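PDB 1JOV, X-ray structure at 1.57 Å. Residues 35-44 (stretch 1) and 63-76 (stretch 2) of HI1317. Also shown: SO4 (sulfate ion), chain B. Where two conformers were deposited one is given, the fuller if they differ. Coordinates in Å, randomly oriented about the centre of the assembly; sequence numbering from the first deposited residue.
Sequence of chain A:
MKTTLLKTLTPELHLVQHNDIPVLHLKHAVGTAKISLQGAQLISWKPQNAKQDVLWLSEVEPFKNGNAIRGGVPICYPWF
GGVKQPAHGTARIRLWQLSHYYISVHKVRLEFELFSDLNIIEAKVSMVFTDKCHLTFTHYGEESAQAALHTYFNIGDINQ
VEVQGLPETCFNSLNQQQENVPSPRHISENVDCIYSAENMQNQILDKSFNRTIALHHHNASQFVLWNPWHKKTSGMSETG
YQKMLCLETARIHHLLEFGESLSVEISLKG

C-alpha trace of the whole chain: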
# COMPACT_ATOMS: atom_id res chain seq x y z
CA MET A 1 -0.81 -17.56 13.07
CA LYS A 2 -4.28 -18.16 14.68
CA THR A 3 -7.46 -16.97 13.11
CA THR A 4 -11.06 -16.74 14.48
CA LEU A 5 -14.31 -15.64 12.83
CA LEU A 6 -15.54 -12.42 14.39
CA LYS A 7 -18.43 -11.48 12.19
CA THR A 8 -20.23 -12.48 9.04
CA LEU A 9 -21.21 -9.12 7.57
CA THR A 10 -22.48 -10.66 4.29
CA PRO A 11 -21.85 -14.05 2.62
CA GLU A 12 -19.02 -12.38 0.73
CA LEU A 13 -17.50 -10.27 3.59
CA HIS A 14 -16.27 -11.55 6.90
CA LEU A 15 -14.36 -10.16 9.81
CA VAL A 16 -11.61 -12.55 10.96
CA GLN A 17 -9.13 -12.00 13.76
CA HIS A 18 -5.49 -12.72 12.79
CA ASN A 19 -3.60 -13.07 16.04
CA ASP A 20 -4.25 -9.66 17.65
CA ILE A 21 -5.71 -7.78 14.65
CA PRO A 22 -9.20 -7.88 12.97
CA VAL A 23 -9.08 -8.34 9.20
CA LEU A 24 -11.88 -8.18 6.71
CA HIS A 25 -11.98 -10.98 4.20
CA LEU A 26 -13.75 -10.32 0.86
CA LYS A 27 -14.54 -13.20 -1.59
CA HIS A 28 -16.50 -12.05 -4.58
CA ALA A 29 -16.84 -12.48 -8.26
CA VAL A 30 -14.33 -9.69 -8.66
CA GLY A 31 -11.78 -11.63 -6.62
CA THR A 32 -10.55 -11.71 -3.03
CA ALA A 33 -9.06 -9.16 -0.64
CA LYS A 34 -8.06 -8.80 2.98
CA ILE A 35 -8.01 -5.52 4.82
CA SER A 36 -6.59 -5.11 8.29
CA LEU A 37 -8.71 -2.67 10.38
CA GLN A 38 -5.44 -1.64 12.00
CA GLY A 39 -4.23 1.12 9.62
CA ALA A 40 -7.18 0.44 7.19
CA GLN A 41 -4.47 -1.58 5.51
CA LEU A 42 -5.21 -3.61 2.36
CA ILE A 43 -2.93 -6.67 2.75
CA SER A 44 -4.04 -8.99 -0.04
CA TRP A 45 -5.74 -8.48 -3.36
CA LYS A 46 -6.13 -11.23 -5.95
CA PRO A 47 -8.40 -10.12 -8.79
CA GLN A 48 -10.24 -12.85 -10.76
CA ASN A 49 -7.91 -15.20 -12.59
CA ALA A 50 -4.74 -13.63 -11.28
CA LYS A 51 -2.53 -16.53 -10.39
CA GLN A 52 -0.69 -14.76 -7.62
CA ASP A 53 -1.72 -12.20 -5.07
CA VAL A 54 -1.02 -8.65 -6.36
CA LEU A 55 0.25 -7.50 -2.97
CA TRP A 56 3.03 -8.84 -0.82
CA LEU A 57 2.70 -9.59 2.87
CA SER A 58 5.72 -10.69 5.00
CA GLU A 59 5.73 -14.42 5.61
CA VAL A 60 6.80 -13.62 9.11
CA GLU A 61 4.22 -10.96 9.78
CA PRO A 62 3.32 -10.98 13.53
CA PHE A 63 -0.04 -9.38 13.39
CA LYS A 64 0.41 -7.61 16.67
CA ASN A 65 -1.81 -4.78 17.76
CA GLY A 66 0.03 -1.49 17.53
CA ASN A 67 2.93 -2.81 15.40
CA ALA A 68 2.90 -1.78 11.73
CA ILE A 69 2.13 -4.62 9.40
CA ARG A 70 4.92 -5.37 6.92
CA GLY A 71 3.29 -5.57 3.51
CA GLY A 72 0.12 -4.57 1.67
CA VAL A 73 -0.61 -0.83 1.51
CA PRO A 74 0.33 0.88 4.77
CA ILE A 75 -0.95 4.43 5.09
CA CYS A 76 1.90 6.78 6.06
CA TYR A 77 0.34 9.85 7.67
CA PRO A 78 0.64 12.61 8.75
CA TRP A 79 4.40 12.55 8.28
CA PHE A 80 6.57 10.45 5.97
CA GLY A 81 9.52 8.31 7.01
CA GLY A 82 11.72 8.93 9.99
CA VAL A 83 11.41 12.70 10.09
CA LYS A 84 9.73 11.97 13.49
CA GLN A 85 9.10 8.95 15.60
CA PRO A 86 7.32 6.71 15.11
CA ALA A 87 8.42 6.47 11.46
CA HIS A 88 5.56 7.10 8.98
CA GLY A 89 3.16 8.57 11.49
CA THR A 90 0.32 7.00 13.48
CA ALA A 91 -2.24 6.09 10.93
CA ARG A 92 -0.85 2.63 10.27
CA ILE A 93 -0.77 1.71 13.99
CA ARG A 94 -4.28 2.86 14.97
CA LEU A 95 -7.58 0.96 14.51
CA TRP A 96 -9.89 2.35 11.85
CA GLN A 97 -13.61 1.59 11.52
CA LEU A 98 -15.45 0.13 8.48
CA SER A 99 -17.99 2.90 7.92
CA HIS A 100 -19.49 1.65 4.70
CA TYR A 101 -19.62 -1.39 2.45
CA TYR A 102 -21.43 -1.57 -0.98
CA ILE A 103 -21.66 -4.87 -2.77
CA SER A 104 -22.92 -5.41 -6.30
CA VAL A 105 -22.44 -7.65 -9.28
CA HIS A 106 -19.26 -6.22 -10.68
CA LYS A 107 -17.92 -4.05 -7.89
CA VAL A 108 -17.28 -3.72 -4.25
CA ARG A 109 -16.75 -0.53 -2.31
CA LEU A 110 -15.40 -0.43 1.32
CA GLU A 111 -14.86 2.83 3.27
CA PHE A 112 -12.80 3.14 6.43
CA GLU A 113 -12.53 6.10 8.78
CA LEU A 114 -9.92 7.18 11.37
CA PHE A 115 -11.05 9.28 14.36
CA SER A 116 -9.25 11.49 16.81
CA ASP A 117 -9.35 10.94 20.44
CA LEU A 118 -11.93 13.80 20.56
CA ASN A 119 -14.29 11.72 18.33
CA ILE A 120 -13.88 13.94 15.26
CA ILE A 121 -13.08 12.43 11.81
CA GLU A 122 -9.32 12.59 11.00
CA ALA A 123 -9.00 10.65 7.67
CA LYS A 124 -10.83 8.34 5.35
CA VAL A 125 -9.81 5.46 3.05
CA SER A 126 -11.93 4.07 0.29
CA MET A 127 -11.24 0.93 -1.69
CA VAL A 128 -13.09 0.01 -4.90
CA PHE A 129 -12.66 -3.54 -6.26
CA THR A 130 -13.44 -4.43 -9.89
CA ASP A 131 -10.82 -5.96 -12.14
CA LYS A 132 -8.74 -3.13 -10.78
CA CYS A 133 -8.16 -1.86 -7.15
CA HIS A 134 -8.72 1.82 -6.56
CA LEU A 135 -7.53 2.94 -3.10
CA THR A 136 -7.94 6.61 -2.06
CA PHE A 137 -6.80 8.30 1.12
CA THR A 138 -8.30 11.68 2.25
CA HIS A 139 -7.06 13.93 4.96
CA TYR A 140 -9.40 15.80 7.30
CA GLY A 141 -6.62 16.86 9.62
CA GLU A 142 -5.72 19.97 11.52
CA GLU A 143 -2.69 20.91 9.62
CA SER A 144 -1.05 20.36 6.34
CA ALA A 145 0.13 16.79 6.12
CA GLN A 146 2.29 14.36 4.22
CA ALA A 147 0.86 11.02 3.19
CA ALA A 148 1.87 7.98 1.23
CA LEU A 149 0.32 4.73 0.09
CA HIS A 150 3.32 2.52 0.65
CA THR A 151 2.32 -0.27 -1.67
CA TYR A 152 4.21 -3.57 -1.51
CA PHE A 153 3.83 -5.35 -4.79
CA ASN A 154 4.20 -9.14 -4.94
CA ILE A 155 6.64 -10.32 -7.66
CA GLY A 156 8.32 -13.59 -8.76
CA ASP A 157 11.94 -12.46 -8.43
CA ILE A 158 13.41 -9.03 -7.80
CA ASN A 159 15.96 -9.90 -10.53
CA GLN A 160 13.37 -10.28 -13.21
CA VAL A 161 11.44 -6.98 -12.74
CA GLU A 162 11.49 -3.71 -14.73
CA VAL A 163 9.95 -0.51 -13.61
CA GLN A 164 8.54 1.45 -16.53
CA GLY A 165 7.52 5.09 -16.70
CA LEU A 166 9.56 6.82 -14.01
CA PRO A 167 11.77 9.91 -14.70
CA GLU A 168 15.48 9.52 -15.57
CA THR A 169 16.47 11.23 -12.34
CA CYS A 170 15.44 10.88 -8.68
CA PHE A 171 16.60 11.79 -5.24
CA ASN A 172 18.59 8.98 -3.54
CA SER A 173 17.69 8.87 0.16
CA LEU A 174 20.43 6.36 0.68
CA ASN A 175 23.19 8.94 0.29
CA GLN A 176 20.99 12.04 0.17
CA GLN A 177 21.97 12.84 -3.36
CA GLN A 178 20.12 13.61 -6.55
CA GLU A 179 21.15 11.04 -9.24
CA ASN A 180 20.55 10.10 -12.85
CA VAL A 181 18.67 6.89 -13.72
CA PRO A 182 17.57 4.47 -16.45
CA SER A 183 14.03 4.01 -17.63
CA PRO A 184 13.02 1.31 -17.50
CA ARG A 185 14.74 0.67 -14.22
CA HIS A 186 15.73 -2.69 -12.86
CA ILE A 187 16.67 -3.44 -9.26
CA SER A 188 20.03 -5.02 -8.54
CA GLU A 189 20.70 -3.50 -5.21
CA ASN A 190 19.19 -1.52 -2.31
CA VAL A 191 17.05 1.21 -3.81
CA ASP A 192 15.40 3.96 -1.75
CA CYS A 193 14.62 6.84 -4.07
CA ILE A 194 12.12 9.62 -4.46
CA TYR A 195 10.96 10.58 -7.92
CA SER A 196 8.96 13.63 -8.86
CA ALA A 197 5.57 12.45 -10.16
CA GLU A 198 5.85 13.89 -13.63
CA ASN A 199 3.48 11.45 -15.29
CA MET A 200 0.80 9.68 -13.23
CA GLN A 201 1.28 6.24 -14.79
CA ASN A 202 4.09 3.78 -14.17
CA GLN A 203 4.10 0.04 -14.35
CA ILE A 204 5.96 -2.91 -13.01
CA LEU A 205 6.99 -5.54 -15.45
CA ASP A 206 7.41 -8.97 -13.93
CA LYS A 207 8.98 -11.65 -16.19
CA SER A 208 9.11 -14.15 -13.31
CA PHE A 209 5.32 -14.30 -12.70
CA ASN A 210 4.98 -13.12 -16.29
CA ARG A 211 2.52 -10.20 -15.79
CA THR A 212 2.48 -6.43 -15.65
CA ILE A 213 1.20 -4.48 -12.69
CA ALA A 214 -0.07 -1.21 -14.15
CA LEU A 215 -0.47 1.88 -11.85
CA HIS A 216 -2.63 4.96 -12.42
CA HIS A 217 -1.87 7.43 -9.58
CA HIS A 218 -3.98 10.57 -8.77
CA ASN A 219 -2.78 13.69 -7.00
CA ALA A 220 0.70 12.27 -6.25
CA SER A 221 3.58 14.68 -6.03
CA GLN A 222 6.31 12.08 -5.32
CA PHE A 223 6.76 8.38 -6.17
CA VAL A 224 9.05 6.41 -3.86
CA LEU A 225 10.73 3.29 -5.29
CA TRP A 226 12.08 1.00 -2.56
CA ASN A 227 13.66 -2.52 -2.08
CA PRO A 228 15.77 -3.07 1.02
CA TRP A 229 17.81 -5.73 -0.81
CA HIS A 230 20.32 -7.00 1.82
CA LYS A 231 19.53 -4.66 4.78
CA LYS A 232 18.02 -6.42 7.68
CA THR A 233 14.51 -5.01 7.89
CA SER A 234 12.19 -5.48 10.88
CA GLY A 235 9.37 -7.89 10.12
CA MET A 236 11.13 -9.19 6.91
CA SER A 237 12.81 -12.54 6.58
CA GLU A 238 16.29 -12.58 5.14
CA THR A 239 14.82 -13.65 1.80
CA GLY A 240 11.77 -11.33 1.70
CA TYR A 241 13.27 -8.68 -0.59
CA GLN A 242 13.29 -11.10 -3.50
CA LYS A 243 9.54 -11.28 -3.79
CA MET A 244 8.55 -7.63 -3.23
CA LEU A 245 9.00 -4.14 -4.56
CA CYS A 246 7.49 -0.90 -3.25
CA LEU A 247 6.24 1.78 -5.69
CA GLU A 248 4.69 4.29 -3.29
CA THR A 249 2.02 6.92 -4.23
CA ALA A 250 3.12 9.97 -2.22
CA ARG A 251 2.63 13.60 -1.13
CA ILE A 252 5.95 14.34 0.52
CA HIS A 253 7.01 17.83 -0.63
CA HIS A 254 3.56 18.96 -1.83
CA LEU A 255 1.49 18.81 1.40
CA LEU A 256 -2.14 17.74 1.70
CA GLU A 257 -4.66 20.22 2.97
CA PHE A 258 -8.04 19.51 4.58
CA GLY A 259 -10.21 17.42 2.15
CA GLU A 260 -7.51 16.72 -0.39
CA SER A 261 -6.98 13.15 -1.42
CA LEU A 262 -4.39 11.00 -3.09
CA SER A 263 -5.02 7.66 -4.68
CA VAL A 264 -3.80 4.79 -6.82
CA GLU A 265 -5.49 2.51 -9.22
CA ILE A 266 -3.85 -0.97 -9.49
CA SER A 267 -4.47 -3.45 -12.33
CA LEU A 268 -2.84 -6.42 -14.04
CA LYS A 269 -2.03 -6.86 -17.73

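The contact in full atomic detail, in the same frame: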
# COMPACT_ATOMS: atom_id res chain seq x y z
N ILE A 35 -8.31 -6.89 4.35
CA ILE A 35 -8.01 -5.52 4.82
C ILE A 35 -7.88 -5.51 6.34
O ILE A 35 -8.84 -5.80 7.06
CB ILE A 35 -9.13 -4.51 4.46
CG1 ILE A 35 -9.40 -4.57 2.93
CG2 ILE A 35 -8.68 -3.05 4.94
CD1 ILE A 35 -10.48 -5.58 2.37
N SER A 36 -6.72 -5.17 6.86
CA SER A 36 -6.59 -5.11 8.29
C SER A 36 -7.31 -3.83 8.78
O SER A 36 -7.08 -2.70 8.29
CB SER A 36 -5.10 -4.94 8.63
OG SER A 36 -4.94 -4.35 9.89
N LEU A 37 -8.10 -3.92 9.84
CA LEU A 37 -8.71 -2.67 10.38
C LEU A 37 -7.64 -1.77 11.07
O LEU A 37 -7.81 -0.56 11.20
CB LEU A 37 -9.84 -3.02 11.34
CG LEU A 37 -11.08 -3.72 10.77
CD1 LEU A 37 -12.23 -3.64 11.77
CD2 LEU A 37 -11.48 -3.11 9.43
N GLN A 38 -6.53 -2.41 11.47
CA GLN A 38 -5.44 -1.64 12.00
C GLN A 38 -4.83 -0.95 10.75
O GLN A 38 -4.35 -1.63 9.84
CB GLN A 38 -4.36 -2.42 12.72
CG GLN A 38 -3.16 -1.56 13.06
CD GLN A 38 -2.09 -2.33 13.77
OE1 GLN A 38 -2.29 -2.77 14.90
NE2 GLN A 38 -0.88 -2.63 13.32
N GLY A 39 -4.84 0.35 10.73
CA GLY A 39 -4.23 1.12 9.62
C GLY A 39 -5.09 1.08 8.32
O GLY A 39 -4.55 1.47 7.25
N ALA A 40 -6.33 0.62 8.41
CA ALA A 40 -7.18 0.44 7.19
C ALA A 40 -6.27 -0.09 6.10
O ALA A 40 -6.20 0.49 4.97
CB ALA A 40 -7.77 1.83 6.80
N GLN A 41 -5.55 -1.18 6.36
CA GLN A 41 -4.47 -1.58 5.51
C GLN A 41 -4.78 -2.74 4.58
O GLN A 41 -4.98 -3.88 5.03
CB GLN A 41 -3.22 -1.88 6.34
CG GLN A 41 -1.99 -2.05 5.58
CD GLN A 41 -0.78 -2.00 6.52
OE1 GLN A 41 -0.77 -1.30 7.53
NE2 GLN A 41 0.29 -2.71 6.08
N LEU A 42 -5.03 -2.48 3.30
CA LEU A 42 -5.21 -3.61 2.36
C LEU A 42 -3.93 -4.51 2.38
O LEU A 42 -2.80 -3.98 2.21
CB LEU A 42 -5.36 -2.96 0.98
CG LEU A 42 -5.62 -3.96 -0.17
CD1 LEU A 42 -6.89 -4.88 -0.08
CD2 LEU A 42 -5.65 -3.14 -1.49
N ILE A 43 -4.07 -5.77 2.80
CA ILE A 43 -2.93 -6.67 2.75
C ILE A 43 -2.89 -7.78 1.73
O ILE A 43 -1.84 -8.45 1.59
CB ILE A 43 -2.70 -7.22 4.19
CG1 ILE A 43 -3.99 -7.83 4.74
CG2 ILE A 43 -2.26 -6.03 5.04
CD1 ILE A 43 -3.77 -8.70 6.00
N SER A 44 -4.01 -7.96 1.03
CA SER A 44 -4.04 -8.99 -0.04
C SER A 44 -5.09 -8.55 -1.08
O SER A 44 -6.13 -8.00 -0.72
CB SER A 44 -4.51 -10.30 0.56
OG SER A 44 -4.74 -11.31 -0.44
N PHE A 63 1.24 -9.86 13.02
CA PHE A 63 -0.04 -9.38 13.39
C PHE A 63 -0.33 -8.98 14.83
O PHE A 63 -1.33 -9.35 15.43
CB PHE A 63 -1.18 -10.26 12.92
CG PHE A 63 -1.36 -10.34 11.45
CD1 PHE A 63 -2.06 -9.36 10.75
CD2 PHE A 63 -0.78 -11.37 10.75
CE1 PHE A 63 -2.21 -9.46 9.39
CE2 PHE A 63 -0.93 -11.51 9.36
CZ PHE A 63 -1.67 -10.55 8.68
N LYS A 64 0.52 -8.13 15.34
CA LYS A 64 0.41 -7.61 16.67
C LYS A 64 -0.16 -6.21 16.77
O LYS A 64 0.36 -5.27 16.11
CB LYS A 64 1.82 -7.61 17.28
CG LYS A 64 1.94 -6.90 18.62
CD LYS A 64 1.13 -7.58 19.75
CE LYS A 64 1.08 -6.71 21.05
NZ LYS A 64 0.11 -7.26 22.05
N ASN A 65 -1.15 -6.05 17.64
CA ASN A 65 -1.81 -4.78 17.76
C ASN A 65 -0.81 -3.68 18.06
O ASN A 65 0.06 -3.82 18.91
CB ASN A 65 -3.01 -4.76 18.71
CG ASN A 65 -2.64 -5.14 20.12
OD1 ASN A 65 -2.56 -6.32 20.46
ND2 ASN A 65 -2.42 -4.15 20.96
N GLY A 66 -0.90 -2.58 17.32
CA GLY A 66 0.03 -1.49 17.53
C GLY A 66 1.39 -1.49 16.85
O GLY A 66 2.16 -0.51 17.01
N ASN A 67 1.71 -2.56 16.13
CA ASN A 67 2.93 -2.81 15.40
C ASN A 67 2.59 -2.85 13.87
O ASN A 67 1.75 -3.65 13.49
CB ASN A 67 3.42 -4.20 15.80
CG ASN A 67 4.70 -4.57 15.15
OD1 ASN A 67 4.71 -5.44 14.26
ND2 ASN A 67 5.81 -3.89 15.52
N ALA A 68 3.22 -1.98 13.15
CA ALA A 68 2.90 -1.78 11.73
C ALA A 68 3.05 -3.07 11.02
O ALA A 68 4.02 -3.81 11.25
CB ALA A 68 3.76 -0.71 11.10
N ILE A 69 2.08 -3.41 10.18
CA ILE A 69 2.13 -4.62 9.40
C ILE A 69 3.03 -4.44 8.20
O ILE A 69 2.95 -3.44 7.48
CB ILE A 69 0.68 -5.01 8.92
CG1 ILE A 69 -0.21 -5.37 10.14
CG2 ILE A 69 0.61 -6.12 7.84
CD1 ILE A 69 -1.75 -5.27 9.82
N ARG A 70 3.93 -5.41 7.95
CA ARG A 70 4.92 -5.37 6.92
C ARG A 70 4.38 -5.96 5.64
O ARG A 70 4.38 -7.19 5.37
CB ARG A 70 6.20 -6.19 7.37
CG ARG A 70 7.25 -6.18 6.35
CD ARG A 70 7.92 -4.80 6.03
NE ARG A 70 8.74 -4.30 7.14
CZ ARG A 70 9.18 -3.07 7.29
NH1 ARG A 70 8.98 -2.18 6.32
NH2 ARG A 70 9.90 -2.71 8.38
N GLY A 71 3.87 -5.09 4.77
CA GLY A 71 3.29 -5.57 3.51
C GLY A 71 1.99 -4.91 3.12
O GLY A 71 1.47 -4.10 3.88
N GLY A 72 1.39 -5.22 1.98
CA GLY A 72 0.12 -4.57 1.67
C GLY A 72 0.26 -3.07 1.35
O GLY A 72 1.22 -2.67 0.68
N VAL A 73 -0.69 -2.25 1.83
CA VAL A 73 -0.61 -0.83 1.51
C VAL A 73 -0.74 -0.02 2.76
O VAL A 73 -1.74 0.49 3.14
CB VAL A 73 -1.77 -0.43 0.52
CG1 VAL A 73 -1.55 1.01 0.11
CG2 VAL A 73 -1.76 -1.36 -0.64
N PRO A 74 0.34 0.09 3.54
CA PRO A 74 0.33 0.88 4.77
C PRO A 74 0.07 2.35 4.38
O PRO A 74 0.54 2.84 3.33
CB PRO A 74 1.80 0.85 5.30
CG PRO A 74 2.43 -0.33 4.54
CD PRO A 74 1.64 -0.50 3.15
N ILE A 75 -0.64 3.01 5.23
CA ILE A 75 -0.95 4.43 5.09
C ILE A 75 0.03 5.24 5.92
O ILE A 75 -0.01 5.05 7.17
CB ILE A 75 -2.42 4.67 5.61
CG1 ILE A 75 -3.53 3.81 4.91
CG2 ILE A 75 -2.81 6.18 5.59
CD1 ILE A 75 -3.56 4.13 3.47
N CYS A 76 0.96 5.93 5.28
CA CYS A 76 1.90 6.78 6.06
C CYS A 76 1.27 8.15 6.21
O CYS A 76 0.97 8.76 5.17
CB CYS A 76 3.21 6.85 5.28
SG CYS A 76 3.83 5.21 4.83
S SO4 B . 9.31 0.73 8.97
O1 SO4 B . 8.15 0.19 8.28
O2 SO4 B . 9.67 1.91 8.25
O3 SO4 B . 10.44 -0.22 9.01
O4 SO4 B . 8.97 0.97 10.35
O HOH W 1 -0.35 -1.76 10.17
O HOH W 2 -1.86 1.35 7.33
O HOH W 3 -4.57 0.31 2.66

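Stretch 1 is a hairpin: two strands joined by a type II turn from Leu 37 to Ala 40. Stretch 2 is mostly loop and runs alongside it, becoming a strand at Ile 75.

Phe 63 meets stretch 1 with its ring edge. Its CE1 lies 3.8 Å from Ile 43 CD1, an apolar contact. Lys 64 to Asn 67 form a second type II turn, and Gln 38 reaches into it. The side-chain amide of Gln 38 bonds backbone groups through both its ends. Gly 66 N donates to Gln 38 OE1 at 2.8 Å. Gln 38 NE2 donates to Asn 67 O, also at 2.8 Å, but the angle makes this bond weak. Gly 66 has positive phi, and a CB there would jam against the preceding carbonyl.

Ala 68 points away. Ile 69 points toward stretch 1, which covers 78 Å² of it. Its CD1 is 3.3 Å from Ser 36 OG, and its CG2 packs 4.0 Å from Ile 43 CG2. Arg 70 turns away and donates from NH2 to sulfate O3 at 2.6 Å.

Gln 41 is the second amide link. Its NE2 donates to Ile 69 O at 3.1 Å and to Gly 71 O at 2.9 Å. Its OE1 accepts from two waters. Water 1 also accepts from Ile 69 N, and water 2 joins Gly 39 O to Ile 75 N.

The closest pair of CA atoms across the stretches is Gly 72 CA and Ile 43 CA, 3.9 Å apart. A CB on Gly 72 would clash with Leu 42 O and Ile 43 CA. Val 73 N donates to Leu 42 O at 2.8 Å, the one direct backbone-to-backbone hydrogen bond between the stretches. Water 3 bridges Val 73 O to Ala 40 O and Leu 42 N. Pro 74 CA lies 3.5 Å from Gln 41 CD. Finally, Ile 75 CG1 sits 3.5 Å from Gly 39 O.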